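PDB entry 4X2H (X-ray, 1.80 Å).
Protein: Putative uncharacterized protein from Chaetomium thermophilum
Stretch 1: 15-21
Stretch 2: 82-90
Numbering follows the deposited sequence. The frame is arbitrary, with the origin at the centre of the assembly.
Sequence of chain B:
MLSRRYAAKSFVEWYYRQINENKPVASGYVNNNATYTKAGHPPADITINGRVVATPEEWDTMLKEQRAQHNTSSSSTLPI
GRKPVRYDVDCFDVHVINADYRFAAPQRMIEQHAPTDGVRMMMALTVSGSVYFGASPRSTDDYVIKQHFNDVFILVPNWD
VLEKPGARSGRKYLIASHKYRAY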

# COMPACT_ATOMS: atom_id res chain seq x y z
N TYR B 15 14.60 4.90 1.16
CA TYR B 15 13.71 6.03 0.95
C TYR B 15 13.61 6.94 2.18
O TYR B 15 13.81 8.15 2.10
CB TYR B 15 12.33 5.52 0.54
CG TYR B 15 11.32 6.60 0.27
CD1 TYR B 15 11.18 7.16 -0.99
CD2 TYR B 15 10.50 7.07 1.29
CE1 TYR B 15 10.25 8.16 -1.23
CE2 TYR B 15 9.57 8.06 1.06
CZ TYR B 15 9.45 8.61 -0.20
OH TYR B 15 8.53 9.60 -0.43
N TYR B 16 13.30 6.36 3.33
CA TYR B 16 13.11 7.17 4.52
C TYR B 16 14.44 7.62 5.12
O TYR B 16 14.49 8.61 5.85
CB TYR B 16 12.26 6.39 5.53
CG TYR B 16 10.86 6.16 4.98
CD1 TYR B 16 9.91 7.17 5.02
CD2 TYR B 16 10.52 4.96 4.37
CE1 TYR B 16 8.64 6.98 4.50
CE2 TYR B 16 9.26 4.76 3.85
CZ TYR B 16 8.32 5.77 3.91
OH TYR B 16 7.07 5.56 3.38
N ARG B 17 15.54 6.94 4.78
CA ARG B 17 16.86 7.42 5.19
C ARG B 17 17.19 8.72 4.44
O ARG B 17 17.75 9.64 5.03
CB ARG B 17 17.93 6.36 4.93
CG ARG B 17 19.30 6.71 5.52
CD ARG B 17 20.42 5.90 4.88
NE ARG B 17 20.01 4.53 4.57
CZ ARG B 17 20.22 3.91 3.41
NH1 ARG B 17 20.85 4.52 2.41
NH2 ARG B 17 19.80 2.66 3.24
N GLN B 18 16.85 8.78 3.16
CA GLN B 18 17.11 9.99 2.38
C GLN B 18 16.35 11.18 2.98
O GLN B 18 16.92 12.24 3.20
CB GLN B 18 16.69 9.82 0.91
CG GLN B 18 17.36 8.67 0.15
CD GLN B 18 18.82 8.48 0.52
OE1 GLN B 18 19.19 7.51 1.19
NE2 GLN B 18 19.67 9.40 0.08
N ILE B 19 15.07 10.97 3.25
CA ILE B 19 14.23 12.04 3.79
C ILE B 19 14.79 12.50 5.13
O ILE B 19 14.98 13.69 5.35
CB ILE B 19 12.77 11.58 3.93
CG1 ILE B 19 12.21 11.24 2.55
CG2 ILE B 19 11.93 12.66 4.61
CD1 ILE B 19 10.79 10.72 2.54
N ASN B 20 15.09 11.55 6.02
CA ASN B 20 15.60 11.89 7.34
C ASN B 20 17.00 12.51 7.32
O ASN B 20 17.40 13.17 8.28
CB ASN B 20 15.61 10.65 8.23
CG ASN B 20 14.23 10.26 8.70
OD1 ASN B 20 13.35 11.10 8.85
ND2 ASN B 20 14.03 8.97 8.96
N GLU B 21 17.75 12.30 6.24
CA GLU B 21 19.07 12.91 6.11
C GLU B 21 19.04 14.13 5.18
O GLU B 21 20.09 14.63 4.78
CB GLU B 21 20.08 11.87 5.60
CG GLU B 21 20.31 10.73 6.59
CD GLU B 21 21.38 9.76 6.13
OE1 GLU B 21 21.84 9.86 4.98
OE2 GLU B 21 21.74 8.88 6.94
N ARG B 82 16.77 20.29 18.48
CA ARG B 82 15.58 19.67 17.89
C ARG B 82 15.76 19.45 16.40
O ARG B 82 16.28 20.31 15.69
CB ARG B 82 14.33 20.52 18.14
CG ARG B 82 14.05 20.80 19.60
CD ARG B 82 13.98 19.52 20.42
NE ARG B 82 13.61 19.80 21.80
CZ ARG B 82 12.36 19.79 22.26
NH1 ARG B 82 11.34 19.51 21.46
NH2 ARG B 82 12.13 20.07 23.54
N LYS B 83 15.32 18.29 15.94
CA LYS B 83 15.28 17.97 14.52
C LYS B 83 13.93 18.41 13.97
O LYS B 83 12.90 18.03 14.53
CB LYS B 83 15.51 16.48 14.31
CG LYS B 83 15.62 16.04 12.86
CD LYS B 83 16.07 14.59 12.78
CE LYS B 83 15.96 14.03 11.37
NZ LYS B 83 16.60 14.90 10.36
N PRO B 84 13.92 19.21 12.89
CA PRO B 84 12.64 19.71 12.36
C PRO B 84 11.62 18.61 12.04
O PRO B 84 10.49 18.70 12.50
CB PRO B 84 13.06 20.45 11.09
CG PRO B 84 14.42 20.96 11.42
CD PRO B 84 15.06 19.86 12.22
N VAL B 85 12.02 17.61 11.26
CA VAL B 85 11.11 16.54 10.84
C VAL B 85 11.81 15.19 10.88
O VAL B 85 12.93 15.06 10.40
CB VAL B 85 10.56 16.77 9.42
CG1 VAL B 85 9.57 15.68 9.04
CG2 VAL B 85 9.91 18.14 9.30
N ARG B 86 11.14 14.18 11.43
CA ARG B 86 11.69 12.83 11.45
C ARG B 86 10.60 11.81 11.18
O ARG B 86 9.57 11.80 11.84
CB ARG B 86 12.36 12.53 12.79
CG ARG B 86 13.16 11.22 12.79
CD ARG B 86 13.73 10.89 14.16
NE ARG B 86 12.81 10.11 15.00
CZ ARG B 86 12.35 10.50 16.19
NH1 ARG B 86 12.68 11.68 16.71
NH2 ARG B 86 11.53 9.70 16.87
N TYR B 87 10.84 10.95 10.19
CA TYR B 87 9.95 9.83 9.90
C TYR B 87 10.45 8.55 10.55
O TYR B 87 11.60 8.16 10.37
CB TYR B 87 9.83 9.62 8.38
CG TYR B 87 9.05 10.71 7.68
CD1 TYR B 87 9.64 11.92 7.35
CD2 TYR B 87 7.71 10.52 7.36
CE1 TYR B 87 8.92 12.91 6.71
CE2 TYR B 87 6.99 11.51 6.73
CZ TYR B 87 7.60 12.70 6.41
OH TYR B 87 6.88 13.69 5.78
N ASP B 88 9.56 7.90 11.30
CA ASP B 88 9.84 6.62 11.93
C ASP B 88 8.92 5.57 11.34
O ASP B 88 7.71 5.67 11.48
CB ASP B 88 9.62 6.68 13.45
CG ASP B 88 10.73 7.41 14.18
OD1 ASP B 88 11.64 7.96 13.53
OD2 ASP B 88 10.69 7.43 15.43
N VAL B 89 9.50 4.56 10.68
CA VAL B 89 8.71 3.50 10.09
C VAL B 89 8.36 2.45 11.15
O VAL B 89 9.25 1.96 11.85
CB VAL B 89 9.45 2.82 8.92
CG1 VAL B 89 8.64 1.66 8.37
CG2 VAL B 89 9.74 3.83 7.83
N ASP B 90 7.08 2.11 11.24
CA ASP B 90 6.60 1.15 12.22
C ASP B 90 6.28 -0.20 11.58
O ASP B 90 6.42 -1.24 12.21
CB ASP B 90 5.34 1.68 12.92
CG ASP B 90 5.66 2.76 13.94
OD1 ASP B 90 6.71 2.67 14.61
OD2 ASP B 90 4.85 3.70 14.08
O HOH W 1 15.08 15.70 7.73
O HOH W 2 12.88 13.88 8.01

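The last turns of a helix, residues 15-20, lie against a strand that takes in residues 85-90, continues beyond them and runs in nearly the opposite direction. The two axes cross at -162° and come within 8.1 Å, and the contact buries 352 Å² in total. The nearest CA atoms are those of Asn-20 and Arg-86, 5.8 Å apart.

Tyr-16 and Ile-19 point from the helix toward the strand, and Tyr-87 and Val-89 point back, as alternation along a strand allows. The Val-89 methyl CG2 sits over one face of the Tyr-16 ring, 4.0 Å from its centroid and 23° off the ring normal, a CH-pi contact that closes to 3.7 Å at Tyr-16 CD2. Tyr-16 also meets the base of the Tyr-87 side chain, with Tyr-16 CD1 4.2 Å from Tyr-87 CB. Farther along the helix, Ile-19 CG2 reaches to 3.6 Å from Tyr-87 CD1. Along the strand direction, Tyr-87 CB thus faces the gap between the Tyr-16 ring and Ile-19 CG2, and that ring faces the hollow between Tyr-87 CB and Val-89 CG2.

Beside this apolar patch, Asn-20 uses its amide much as a strand backbone would. Its OD1 accepts from Tyr-87 N at 2.8 Å, while its ND2 donates to Tyr-87 O at 2.9 Å; both bonds are nearly straight, so the side chain satisfies both backbone polar groups of one strand residue. Water 2 lies between the stretches, 2.9 Å from Asn-20 OD1 and 2.7 Å from Val-85 O, placed to bridge them.

At the helix end, Lys-83 extends its side chain so that NZ donates to Asn-20 O at 2.8 Å, engaging a carbonyl of the final turn. Water 1 bonds to Lys-83 NZ and Ile-19 O, at 3.1 Å each. Arg-86 instead leads its guanidinium away from the helix, into a salt bridge between NH2 and Asp-88 OD2 at 2.8 Å.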